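Local coordinates for protein poly(ADP-ribose) glycohydrolase (Thermomonospora curvata, PDB 3SII) that probably hydrolyses the ribose-ribose glycosidic bonds of poly(ADP-ribose) to release ADP-ribose, using a macrodomain-type fold, at residues Glu68-Thr73 with His252-Val257; Asn93-Glu98 with Phe172-Ala177; Pro178-Ile183 with Phe225-Ala230. All coordinates share one frame; numbering follows the deposited sequence.

Interaction 1 of 3, residues Glu68-Thr73 with His252-Val257; sequences EVTEET and HVVFAV. With A1R (5'-O-[(S)-{[(S)-{[(2R,3R,4S)-3,4-dihydroxypyrrolidin-2-yl]methoxy}(hydroxy)phosphoryl]oxy}(hydroxy)phosphoryl]adenosine), chain B.
Glu68 N gives its hydrogen to Val253 O, and Glu68 O takes the one from Phe255 N at 2.7 Å; the ladder then moves on to Thr70, whose N bonds to Phe255 O and whose O accepts from Val257 N at 3.0 Å. Four nearly straight bonds thus join two parallel strands of the macrodomain sheet, 66-70 being its outermost strand on this side. On the face that carries Glu68, Val254, Thr70 and Ala256, the Glu68 side chain runs extended beyond CG, and its OE1 meets the edge of the His252 ring, in plane: His252 NE2 lies 2.8 Å from Glu68 OE1, a bond weakened by its bend (144°). The stronger partner of that oxygen is Arg80, which also pairs with Glu72. Thr70 OG1 donates to Glu72 OE1 on the lone pair facing away from OE2 (2.8 Å) and accepts from Glu72 N, closing an ST turn. Phe255, on the other face, is stacked with Phe274. At the C-terminal end of the pair, Ala256 O and Thr73 CA border the adenine of the bound ADP-ribose analogue. With Arg80 balancing two carboxylates, Glu68 and Glu72 are probably both ionised, and their salt bridges probably help hold the edge strand to helix 74-84.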
loop_
_atom_site.group_PDB
_atom_site.type_symbol
_atom_site.label_atom_id
_atom_site.label_comp_id
_atom_site.label_asym_id
_atom_site.label_seq_id
_atom_site.Cartn_x
_atom_site.Cartn_y
_atom_site.Cartn_z
ATOM N N GLU A 68 0.479 15.375 -6.843
ATOM C CA GLU A 68 -0.876 15.362 -7.385
ATOM C C GLU A 68 -1.815 14.723 -6.379
ATOM O O GLU A 68 -1.459 13.742 -5.740
ATOM C CB GLU A 68 -0.960 14.511 -8.663
ATOM C CG GLU A 68 -0.169 14.992 -9.873
ATOM C CD GLU A 68 -0.351 14.076 -11.084
ATOM O OE1 GLU A 68 -0.209 12.842 -10.942
ATOM O OE2 GLU A 68 -0.646 14.588 -12.184
ATOM N N VAL A 69 -3.024 15.258 -6.268
ATOM C CA VAL A 69 -4.115 14.550 -5.599
ATOM C C VAL A 69 -5.148 14.176 -6.651
ATOM O O VAL A 69 -5.571 15.027 -7.439
ATOM C CB VAL A 69 -4.782 15.405 -4.504
ATOM C CG1 VAL A 69 -5.893 14.612 -3.817
ATOM C CG2 VAL A 69 -3.753 15.848 -3.483
ATOM N N THR A 70 -5.543 12.903 -6.685
ATOM C CA THR A 70 -6.512 12.416 -7.666
ATOM C C THR A 70 -7.541 11.533 -6.979
ATOM O O THR A 70 -7.339 11.131 -5.824
ATOM C CB THR A 70 -5.843 11.590 -8.784
ATOM O OG1 THR A 70 -5.417 10.325 -8.260
ATOM C CG2 THR A 70 -4.643 12.333 -9.364
ATOM N N GLU A 71 -8.632 11.238 -7.683
ATOM C CA GLU A 71 -9.661 10.314 -7.188
ATOM C C GLU A 71 -9.428 8.898 -7.710
ATOM O O GLU A 71 -10.316 8.035 -7.657
ATOM C CB GLU A 71 -11.060 10.792 -7.587
ATOM C CG GLU A 71 -11.433 12.152 -7.024
ATOM C CD GLU A 71 -12.874 12.523 -7.325
ATOM O OE1 GLU A 71 -13.763 11.681 -7.084
ATOM O OE2 GLU A 71 -13.116 13.649 -7.806
ATOM N N GLU A 72 -8.224 8.671 -8.218
ATOM C CA GLU A 72 -7.810 7.352 -8.670
ATOM C C GLU A 72 -7.712 6.347 -7.530
ATOM O O GLU A 72 -7.375 6.698 -6.397
ATOM C CB GLU A 72 -6.437 7.442 -9.334
ATOM C CG GLU A 72 -6.409 8.126 -10.686
ATOM C CD GLU A 72 -4.994 8.404 -11.144
ATOM O OE1 GLU A 72 -4.223 9.000 -10.358
ATOM O OE2 GLU A 72 -4.638 8.011 -12.277
ATOM N N THR A 73 -7.979 5.083 -7.838
ATOM C CA THR A 73 -7.538 4.005 -6.966
ATOM C C THR A 73 -6.009 3.945 -6.971
ATOM O O THR A 73 -5.344 4.443 -7.889
ATOM C CB THR A 73 -8.048 2.630 -7.425
ATOM O OG1 THR A 73 -7.499 2.337 -8.722
ATOM C CG2 THR A 73 -9.574 2.612 -7.499
ATOM N N HIS A 252 7.872 12.363 -8.111
ATOM C CA HIS A 252 6.439 12.429 -8.319
ATOM C C HIS A 252 5.766 11.682 -7.183
ATOM O O HIS A 252 6.123 10.549 -6.889
ATOM C CB HIS A 252 6.090 11.759 -9.654
ATOM C CG HIS A 252 4.683 11.987 -10.124
ATOM N ND1 HIS A 252 4.254 11.590 -11.374
ATOM C CD2 HIS A 252 3.612 12.558 -9.523
ATOM C CE1 HIS A 252 2.981 11.910 -11.524
ATOM N NE2 HIS A 252 2.566 12.499 -10.416
ATOM N N VAL A 253 4.819 12.338 -6.527
ATOM C CA VAL A 253 4.035 11.703 -5.481
ATOM C C VAL A 253 2.583 11.930 -5.816
ATOM O O VAL A 253 2.162 13.077 -6.013
ATOM C CB VAL A 253 4.321 12.295 -4.091
ATOM C CG1 VAL A 253 3.388 11.679 -3.034
ATOM C CG2 VAL A 253 5.777 12.091 -3.713
ATOM N N VAL A 254 1.824 10.843 -5.910
ATOM C CA VAL A 254 0.394 10.932 -6.172
ATOM C C VAL A 254 -0.347 10.489 -4.921
ATOM O O VAL A 254 -0.081 9.416 -4.387
ATOM C CB VAL A 254 -0.042 10.029 -7.346
ATOM C CG1 VAL A 254 -1.570 10.129 -7.556
ATOM C CG2 VAL A 254 0.702 10.391 -8.622
ATOM N N PHE A 255 -1.247 11.335 -4.430
ATOM C CA PHE A 255 -2.180 10.913 -3.399
ATOM C C PHE A 255 -3.432 10.474 -4.121
ATOM O O PHE A 255 -4.263 11.296 -4.521
ATOM C CB PHE A 255 -2.440 12.046 -2.404
ATOM C CG PHE A 255 -1.215 12.436 -1.618
ATOM C CD1 PHE A 255 -0.828 11.698 -0.507
ATOM C CD2 PHE A 255 -0.448 13.522 -1.998
ATOM C CE1 PHE A 255 0.310 12.044 0.223
ATOM C CE2 PHE A 255 0.696 13.880 -1.280
ATOM C CZ PHE A 255 1.078 13.134 -0.165
ATOM N N ALA A 256 -3.528 9.169 -4.333
ATOM C CA ALA A 256 -4.657 8.576 -5.036
ATOM C C ALA A 256 -5.679 8.180 -3.985
ATOM O O ALA A 256 -5.477 7.231 -3.226
ATOM C CB ALA A 256 -4.194 7.368 -5.846
ATOM N N VAL A 257 -6.778 8.925 -3.934
ATOM C CA VAL A 257 -7.775 8.732 -2.895
ATOM C C VAL A 257 -9.140 8.490 -3.534
ATOM O O VAL A 257 -9.823 9.431 -3.983
ATOM C CB VAL A 257 -7.838 9.935 -1.944
ATOM C CG1 VAL A 257 -8.744 9.597 -0.760
ATOM C CG2 VAL A 257 -6.428 10.315 -1.474
HETATM N N1 A1R B . -7.459 3.247 -3.726
HETATM C C2 A1R B . -7.294 4.477 -3.152
HETATM N N3 A1R B . -7.987 4.860 -2.044
HETATM C C4 A1R B . -8.822 3.943 -1.588
HETATM C C5 A1R B . -9.060 2.663 -2.082
HETATM C C6 A1R B . -8.322 2.349 -3.205
HETATM N N6 A1R B . -8.466 1.082 -3.850
HETATM N N7 A1R B . -10.010 2.009 -1.306
HETATM C C8 A1R B . -10.339 2.885 -0.338
HETATM N N9 A1R B . -9.655 4.080 -0.460
HETATM C "C1'" A1R B . -9.718 5.255 0.392
HETATM C "C2'" A1R B . -10.992 5.392 1.152
HETATM O "O2'" A1R B . -11.333 6.731 1.285
HETATM C "C3'" A1R B . -10.678 4.808 2.474
HETATM O "O3'" A1R B . -11.419 5.381 3.494
HETATM O "O4'" A1R B . -8.691 5.205 1.350
HETATM C "C4'" A1R B . -9.234 5.116 2.641
HETATM C "C5'" A1R B . -8.528 4.100 3.514
HETATM O "O5'" A1R B . -8.660 2.817 2.986
HETATM P PA A1R B . -8.752 1.545 3.952
HETATM O O1A A1R B . -8.538 0.383 3.024
HETATM O O2A A1R B . -10.006 1.458 4.748
HETATM O O3A A1R B . -7.467 1.674 4.873
HETATM P PB A1R B . -7.310 1.494 6.456
HETATM O O1B A1R B . -8.119 2.497 7.242
HETATM O O2B A1R B . -5.840 1.622 6.738
HETATM O O5N A1R B . -7.891 0.079 6.840
HETATM C C5N A1R B . -7.109 -1.075 6.776
HETATM N N4N A1R B . -8.412 -2.437 5.994
HETATM C C1N A1R B . -8.049 -3.455 5.017
HETATM O O2N A1R B . -6.613 -5.305 5.391
HETATM C C2N A1R B . -6.693 -3.937 5.432
HETATM O O3N A1R B . -7.177 -4.049 7.759
HETATM C C3N A1R B . -6.502 -3.341 6.778
HETATM C C4N A1R B . -7.386 -2.244 7.144
#

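Interaction 2 of 3, residues Asn93-Glu98 with Phe172-Ala177; sequences NFASAE and FLTSPA. With A1R (5'-O-[(S)-{[(S)-{[(2R,3R,4S)-3,4-dihydroxypyrrolidin-2-yl]methoxy}(hydroxy)phosphoryl]oxy}(hydroxy)phosphoryl]adenosine), chain B.
Asn93 and Thr174 sit opposite each other where two parallel neighbours in the middle of the macrodomain sheet, strands 90-94 and 163-175, come to their C-terminal ends. The backbone link is Asn93 N to Leu173 O at 2.8 Å. Side chains carry most of the rest.

The Asn93 side chain can be followed outward. Its CB passes 3.5 Å from Thr174 OG1 and also brushes Leu173 O. CG leaves anti to the backbone N (chi1 172°), which lays the side chain alongside that of Thr174, both pointing the same way. At the tip, ND2 donates to Thr174 OG1 over 2.9 Å, almost straight, with the hydroxyl oxygen lying in the amide plane. ND2 has a second acceptor in Glu112, whose other carboxylate oxygen bonds to Ser96 N and to the ligand. One amide group therefore ties the strand pair to a residue that touches the ADP-ribose analogue, and its two bonds should fix the rotation of the amide.

The methyl branch of Thr174 meets Ala95: its CG2 presses on Ala95 CB at 3.4 Å, closer than usual for two carbons. Farther along, Pro176 CB packs against Ala97 CB, an apolar patch to which Tyr143 adds its side chain, and the carbonyl oxygen of Ala95 lies beside the same Pro176 CB.

On the ligand side, Phe94, on the face of the sheet opposite Asn93, brings its ring edge to O5' of the analogue, while Ser96 CB lies near O2N of the pyrrolidine diol. A water spans the gap between the chains: it accepts from Ala177 N, donates to the phosphate oxygen O2B of the analogue, and donates to Ala95 O at 3.1 Å.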
loop_
_atom_site.group_PDB
_atom_site.type_symbol
_atom_site.label_atom_id
_atom_site.label_comp_id
_atom_site.label_asym_id
_atom_site.label_seq_id
_atom_site.Cartn_x
_atom_site.Cartn_y
_atom_site.Cartn_z
ATOM N N ASN A 93 0.636 0.111 0.650
ATOM C CA ASN A 93 -0.443 -0.816 0.987
ATOM C C ASN A 93 -0.953 -0.452 2.380
ATOM O O ASN A 93 -0.172 -0.452 3.343
ATOM C CB ASN A 93 0.115 -2.250 0.970
ATOM C CG ASN A 93 -0.874 -3.269 1.490
ATOM O OD1 ASN A 93 -2.079 -3.024 1.506
ATOM N ND2 ASN A 93 -0.367 -4.413 1.939
ATOM N N PHE A 94 -2.247 -0.116 2.472
ATOM C CA PHE A 94 -2.866 0.268 3.742
ATOM C C PHE A 94 -3.148 -1.018 4.508
ATOM O O PHE A 94 -4.267 -1.551 4.500
ATOM C CB PHE A 94 -4.175 1.040 3.515
ATOM C CG PHE A 94 -4.052 2.252 2.607
ATOM C CD1 PHE A 94 -2.825 2.852 2.342
ATOM C CD2 PHE A 94 -5.197 2.814 2.047
ATOM C CE1 PHE A 94 -2.735 3.965 1.514
ATOM C CE2 PHE A 94 -5.114 3.929 1.227
ATOM C CZ PHE A 94 -3.878 4.509 0.960
ATOM N N ALA A 95 -2.111 -1.509 5.172
ATOM C CA ALA A 95 -2.025 -2.909 5.551
ATOM C C ALA A 95 -2.771 -3.283 6.812
ATOM O O ALA A 95 -2.845 -2.504 7.771
ATOM C CB ALA A 95 -0.569 -3.307 5.701
ATOM N N SER A 96 -3.286 -4.505 6.807
ATOM C CA SER A 96 -3.626 -5.198 8.042
ATOM C C SER A 96 -2.345 -5.566 8.766
ATOM O O SER A 96 -1.357 -5.962 8.150
ATOM C CB SER A 96 -4.400 -6.469 7.722
ATOM O OG SER A 96 -4.591 -7.263 8.892
ATOM N N ALA A 97 -2.363 -5.437 10.085
ATOM C CA ALA A 97 -1.231 -5.840 10.897
ATOM C C ALA A 97 -1.239 -7.345 11.113
ATOM O O ALA A 97 -0.213 -7.927 11.460
ATOM C CB ALA A 97 -1.285 -5.132 12.243
ATOM N N GLU A 98 -2.394 -7.964 10.886
ATOM C CA GLU A 98 -2.654 -9.320 11.370
ATOM C C GLU A 98 -2.857 -10.387 10.284
ATOM O O GLU A 98 -2.607 -11.571 10.527
ATOM C CB GLU A 98 -3.851 -9.301 12.319
ATOM C CG GLU A 98 -3.608 -8.447 13.558
ATOM C CD GLU A 98 -4.759 -8.499 14.539
ATOM O OE1 GLU A 98 -5.907 -8.722 14.096
ATOM O OE2 GLU A 98 -4.513 -8.323 15.752
ATOM N N PHE A 172 5.553 -2.709 -3.587
ATOM C CA PHE A 172 4.636 -2.356 -2.509
ATOM C C PHE A 172 5.368 -2.146 -1.197
ATOM O O PHE A 172 6.362 -2.816 -0.900
ATOM C CB PHE A 172 3.541 -3.414 -2.320
ATOM C CG PHE A 172 2.514 -3.427 -3.417
ATOM C CD1 PHE A 172 1.528 -2.451 -3.478
ATOM C CD2 PHE A 172 2.543 -4.408 -4.394
ATOM C CE1 PHE A 172 0.590 -2.447 -4.491
ATOM C CE2 PHE A 172 1.598 -4.418 -5.414
ATOM C CZ PHE A 172 0.613 -3.431 -5.451
ATOM N N LEU A 173 4.862 -1.200 -0.420
ATOM C CA LEU A 173 5.341 -0.942 0.934
ATOM C C LEU A 173 4.179 -1.223 1.873
ATOM O O LEU A 173 3.148 -0.546 1.819
ATOM C CB LEU A 173 5.739 0.523 1.081
ATOM C CG LEU A 173 6.750 1.040 0.054
ATOM C CD1 LEU A 173 6.563 2.524 -0.176
ATOM C CD2 LEU A 173 8.137 0.746 0.549
ATOM N N THR A 174 4.347 -2.220 2.731
ATOM C CA THR A 174 3.267 -2.696 3.588
ATOM C C THR A 174 3.553 -2.290 5.027
ATOM O O THR A 174 4.475 -2.794 5.648
ATOM C CB THR A 174 3.115 -4.226 3.415
ATOM O OG1 THR A 174 2.557 -4.477 2.122
ATOM C CG2 THR A 174 2.219 -4.848 4.482
ATOM N N SER A 175 2.763 -1.349 5.530
ATOM C CA SER A 175 2.946 -0.781 6.863
ATOM C C SER A 175 1.559 -0.459 7.394
ATOM O O SER A 175 0.795 0.227 6.727
ATOM C CB SER A 175 3.760 0.511 6.755
ATOM O OG SER A 175 3.735 1.260 7.970
ATOM N N PRO A 176 1.215 -0.957 8.592
ATOM C CA PRO A 176 -0.135 -0.697 9.091
ATOM C C PRO A 176 -0.203 0.625 9.821
ATOM O O PRO A 176 0.652 0.930 10.644
ATOM C CB PRO A 176 -0.350 -1.836 10.086
ATOM C CG PRO A 176 1.027 -2.084 10.637
ATOM C CD PRO A 176 1.982 -1.846 9.487
ATOM N N ALA A 177 -1.208 1.424 9.493
ATOM C CA ALA A 177 -1.472 2.618 10.267
ATOM C C ALA A 177 -1.992 2.189 11.635
ATOM O O ALA A 177 -2.530 1.082 11.780
ATOM C CB ALA A 177 -2.512 3.488 9.558
HETATM N N1 A1R B . -7.459 3.247 -3.726
HETATM C C2 A1R B . -7.294 4.477 -3.152
HETATM N N3 A1R B . -7.987 4.860 -2.044
HETATM C C4 A1R B . -8.822 3.943 -1.588
HETATM C C5 A1R B . -9.060 2.663 -2.082
HETATM C C6 A1R B . -8.322 2.349 -3.205
HETATM N N6 A1R B . -8.466 1.082 -3.850
HETATM N N7 A1R B . -10.010 2.009 -1.306
HETATM C C8 A1R B . -10.339 2.885 -0.338
HETATM N N9 A1R B . -9.655 4.080 -0.460
HETATM C "C1'" A1R B . -9.718 5.255 0.392
HETATM C "C2'" A1R B . -10.992 5.392 1.152
HETATM O "O2'" A1R B . -11.333 6.731 1.285
HETATM C "C3'" A1R B . -10.678 4.808 2.474
HETATM O "O3'" A1R B . -11.419 5.381 3.494
HETATM O "O4'" A1R B . -8.691 5.205 1.350
HETATM C "C4'" A1R B . -9.234 5.116 2.641
HETATM C "C5'" A1R B . -8.528 4.100 3.514
HETATM O "O5'" A1R B . -8.660 2.817 2.986
HETATM P PA A1R B . -8.752 1.545 3.952
HETATM O O1A A1R B . -8.538 0.383 3.024
HETATM O O2A A1R B . -10.006 1.458 4.748
HETATM O O3A A1R B . -7.467 1.674 4.873
HETATM P PB A1R B . -7.310 1.494 6.456
HETATM O O1B A1R B . -8.119 2.497 7.242
HETATM O O2B A1R B . -5.840 1.622 6.738
HETATM O O5N A1R B . -7.891 0.079 6.840
HETATM C C5N A1R B . -7.109 -1.075 6.776
HETATM N N4N A1R B . -8.412 -2.437 5.994
HETATM C C1N A1R B . -8.049 -3.455 5.017
HETATM O O2N A1R B . -6.613 -5.305 5.391
HETATM C C2N A1R B . -6.693 -3.937 5.432
HETATM O O3N A1R B . -7.177 -4.049 7.759
HETATM C C3N A1R B . -6.502 -3.341 6.778
HETATM C C4N A1R B . -7.386 -2.244 7.144
HETATM O O HOH W 1 -3.166 0.578 7.459
#

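Interaction 3 of 3, residues Pro178-Ile183 with Phe225-Ala230; sequences PNRRAI and FGNDPA. With A1R (5'-O-[(S)-{[(S)-{[(2R,3R,4S)-3,4-dihydroxypyrrolidin-2-yl]methoxy}(hydroxy)phosphoryl]oxy}(hydroxy)phosphoryl]adenosine), chain B.
This contact, at the phosphate end of the macrodomain cleft, packs a turn and the first residues of the short helix 180-183 against the loop running from the ligand into helix 229-240. Phe225 lies at its centre. Its backbone N donates to O1B of the ADP-ribose analogue, and its O, facing the other segment, accepts from Arg181 N at 3.0 Å. That donor stands well above the carbonyl plane, 48° out of it.

The Phe225 ring is sandwiched. C5N of the analogue lies over the centre of one face, and the opposite face takes Asn179, whose amide is inclined only 26° to the ring and keeps ND2 3.7 Å from CE1 of Phe225. Rotation of the amide is probably restrained, since Asn179 OD1 also caps helix 180-183 by accepting from Ala182 N, and Asn179 ND2 bonds to Tyr143. The capping residue thus probably helps support the ring, on whose other face the pyrrolidine end of the ligand rests.

Asn227 makes the second polar tie. Its ND2 donates to Pro178 O at 2.9 Å, in the carbonyl plane, and is shared with Gly221 O. Asp228 then caps helix 229-240 through OD1 to Ala230 N.

Arg180, fully extended from CG to NE (chi3 -176°), runs beside this segment with CB near Asn227 OD1, and its NH1 stops 3.6 Å from Asp228 CB. Its guanidinium keeps 4.8 Å between NH1 and OD2 of Asp228, so the charged atoms are not in contact, though some attraction is likely. A water fills in: it donates to Asn227 OD1 at 2.8 Å, accepts from Asp228 N, and takes a weak bond from Arg180 NH1.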
loop_
_atom_site.group_PDB
_atom_site.type_symbol
_atom_site.label_atom_id
_atom_site.label_comp_id
_atom_site.label_asym_id
_atom_site.label_seq_id
_atom_site.Cartn_x
_atom_site.Cartn_y
_atom_site.Cartn_z
ATOM N N PRO A 178 -1.846 3.057 12.646
ATOM C CA PRO A 178 -2.456 2.725 13.940
ATOM C C PRO A 178 -3.968 2.554 13.807
ATOM O O PRO A 178 -4.620 3.260 13.028
ATOM C CB PRO A 178 -2.115 3.938 14.807
ATOM C CG PRO A 178 -1.850 5.048 13.836
ATOM C CD PRO A 178 -1.203 4.381 12.652
ATOM N N ASN A 179 -4.519 1.609 14.558
ATOM C CA ASN A 179 -5.955 1.380 14.556
ATOM C C ASN A 179 -6.598 2.352 15.529
ATOM O O ASN A 179 -6.912 2.001 16.675
ATOM C CB ASN A 179 -6.263 -0.071 14.935
ATOM C CG ASN A 179 -7.711 -0.458 14.665
ATOM O OD1 ASN A 179 -8.607 0.387 14.656
ATOM N ND2 ASN A 179 -7.943 -1.747 14.452
ATOM N N ARG A 180 -6.779 3.587 15.070
ATOM C CA ARG A 180 -7.266 4.648 15.939
ATOM C C ARG A 180 -8.676 4.374 16.433
ATOM O O ARG A 180 -9.063 4.808 17.521
ATOM C CB ARG A 180 -7.206 6.000 15.232
ATOM C CG ARG A 180 -7.568 7.128 16.172
ATOM C CD ARG A 180 -7.391 8.490 15.564
ATOM N NE ARG A 180 -7.660 9.518 16.568
ATOM C CZ ARG A 180 -7.892 10.795 16.286
ATOM N NH1 ARG A 180 -7.891 11.208 15.026
ATOM N NH2 ARG A 180 -8.128 11.657 17.265
ATOM N N ARG A 181 -9.447 3.651 15.632
ATOM C CA ARG A 181 -10.790 3.256 16.023
ATOM C C ARG A 181 -10.777 2.444 17.313
ATOM O O ARG A 181 -11.604 2.660 18.203
ATOM C CB ARG A 181 -11.441 2.454 14.895
ATOM C CG ARG A 181 -12.854 1.997 15.191
ATOM C CD ARG A 181 -13.596 1.674 13.902
ATOM N NE ARG A 181 -13.592 2.813 12.987
ATOM C CZ ARG A 181 -14.320 2.887 11.878
ATOM N NH1 ARG A 181 -15.123 1.886 11.540
ATOM N NH2 ARG A 181 -14.250 3.966 11.109
ATOM N N ALA A 182 -9.824 1.521 17.420
ATOM C CA ALA A 182 -9.732 0.645 18.581
ATOM C C ALA A 182 -9.132 1.360 19.793
ATOM O O ALA A 182 -9.417 1.014 20.939
ATOM C CB ALA A 182 -8.923 -0.598 18.242
ATOM N N ILE A 183 -8.294 2.358 19.526
ATOM C CA ILE A 183 -7.675 3.155 20.583
ATOM C C ILE A 183 -8.664 4.134 21.222
ATOM O O ILE A 183 -8.603 4.407 22.428
ATOM C CB ILE A 183 -6.459 3.926 20.036
ATOM C CG1 ILE A 183 -5.352 2.946 19.632
ATOM C CG2 ILE A 183 -5.948 4.930 21.063
ATOM C CD1 ILE A 183 -4.278 3.556 18.765
ATOM N N PHE A 225 -9.600 1.792 9.949
ATOM C CA PHE A 225 -8.756 2.146 11.097
ATOM C C PHE A 225 -9.109 3.495 11.720
ATOM O O PHE A 225 -8.576 3.849 12.768
ATOM C CB PHE A 225 -7.271 2.098 10.720
ATOM C CG PHE A 225 -6.693 0.705 10.662
ATOM C CD1 PHE A 225 -7.473 -0.402 10.953
ATOM C CD2 PHE A 225 -5.363 0.509 10.318
ATOM C CE1 PHE A 225 -6.942 -1.681 10.898
ATOM C CE2 PHE A 225 -4.822 -0.771 10.254
ATOM C CZ PHE A 225 -5.619 -1.869 10.551
ATOM N N GLY A 226 -9.994 4.243 11.067
ATOM C CA GLY A 226 -10.594 5.435 11.653
ATOM C C GLY A 226 -9.671 6.606 11.955
ATOM O O GLY A 226 -9.934 7.398 12.862
ATOM N N ASN A 227 -8.581 6.731 11.213
ATOM C CA ASN A 227 -7.750 7.911 11.381
ATOM C C ASN A 227 -8.396 9.128 10.729
ATOM O O ASN A 227 -9.265 8.998 9.870
ATOM C CB ASN A 227 -6.341 7.693 10.817
ATOM C CG ASN A 227 -5.475 6.864 11.731
ATOM O OD1 ASN A 227 -4.865 7.384 12.669
ATOM N ND2 ASN A 227 -5.427 5.564 11.475
ATOM N N ASP A 228 -7.953 10.307 11.154
ATOM C CA ASP A 228 -8.461 11.583 10.668
ATOM C C ASP A 228 -7.734 11.950 9.374
ATOM O O ASP A 228 -6.518 12.133 9.375
ATOM C CB ASP A 228 -8.200 12.648 11.740
ATOM C CG ASP A 228 -8.651 14.035 11.322
ATOM O OD1 ASP A 228 -9.084 14.214 10.166
ATOM O OD2 ASP A 228 -8.557 14.957 12.160
ATOM N N PRO A 229 -8.458 12.036 8.247
ATOM C CA PRO A 229 -7.717 12.289 7.008
ATOM C C PRO A 229 -6.957 13.619 6.992
ATOM O O PRO A 229 -5.910 13.680 6.339
ATOM C CB PRO A 229 -8.796 12.242 5.916
ATOM C CG PRO A 229 -10.087 12.403 6.622
ATOM C CD PRO A 229 -9.903 11.866 8.018
ATOM N N ALA A 230 -7.447 14.652 7.676
ATOM C CA ALA A 230 -6.690 15.903 7.739
ATOM C C ALA A 230 -5.360 15.668 8.436
ATOM O O ALA A 230 -4.333 16.218 8.037
ATOM C CB ALA A 230 -7.488 17.012 8.455
HETATM N N1 A1R B . -7.459 3.247 -3.726
HETATM C C2 A1R B . -7.294 4.477 -3.152
HETATM N N3 A1R B . -7.987 4.860 -2.044
HETATM C C4 A1R B . -8.822 3.943 -1.588
HETATM C C5 A1R B . -9.060 2.663 -2.082
HETATM C C6 A1R B . -8.322 2.349 -3.205
HETATM N N6 A1R B . -8.466 1.082 -3.850
HETATM N N7 A1R B . -10.010 2.009 -1.306
HETATM C C8 A1R B . -10.339 2.885 -0.338
HETATM N N9 A1R B . -9.655 4.080 -0.460
HETATM C "C1'" A1R B . -9.718 5.255 0.392
HETATM C "C2'" A1R B . -10.992 5.392 1.152
HETATM O "O2'" A1R B . -11.333 6.731 1.285
HETATM C "C3'" A1R B . -10.678 4.808 2.474
HETATM O "O3'" A1R B . -11.419 5.381 3.494
HETATM O "O4'" A1R B . -8.691 5.205 1.350
HETATM C "C4'" A1R B . -9.234 5.116 2.641
HETATM C "C5'" A1R B . -8.528 4.100 3.514
HETATM O "O5'" A1R B . -8.660 2.817 2.986
HETATM P PA A1R B . -8.752 1.545 3.952
HETATM O O1A A1R B . -8.538 0.383 3.024
HETATM O O2A A1R B . -10.006 1.458 4.748
HETATM O O3A A1R B . -7.467 1.674 4.873
HETATM P PB A1R B . -7.310 1.494 6.456
HETATM O O1B A1R B . -8.119 2.497 7.242
HETATM O O2B A1R B . -5.840 1.622 6.738
HETATM O O5N A1R B . -7.891 0.079 6.840
HETATM C C5N A1R B . -7.109 -1.075 6.776
HETATM N N4N A1R B . -8.412 -2.437 5.994
HETATM C C1N A1R B . -8.049 -3.455 5.017
HETATM O O2N A1R B . -6.613 -5.305 5.391
HETATM C C2N A1R B . -6.693 -3.937 5.432
HETATM O O3N A1R B . -7.177 -4.049 7.759
HETATM C C3N A1R B . -6.502 -3.341 6.778
HETATM C C4N A1R B . -7.386 -2.244 7.144
HETATM O O HOH W 2 -5.713 9.995 13.042
#

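How the interactions relate
The three contacts are spread along one ligand. Interaction 1 borders the adenine, while interactions 2 and 3 meet the diphosphate and the pyrrolidine that stands in for the terminal ribose. Interactions 1 and 2 belong to the same sheet but do not touch: their centres are about 18 Å apart and their nearest atoms about 5 Å. Interactions 2 and 3 do meet: 172-177 runs straight on into 178-183, and Phe225 of the other segment packs with its CD2 3.2 Å from Ala177 O and its CE2 3.6 Å from Ala95 O. Interaction 3 lies about 21 Å from interaction 1, centre to centre, though helix 229-240 precedes strand 252-256 in the chain.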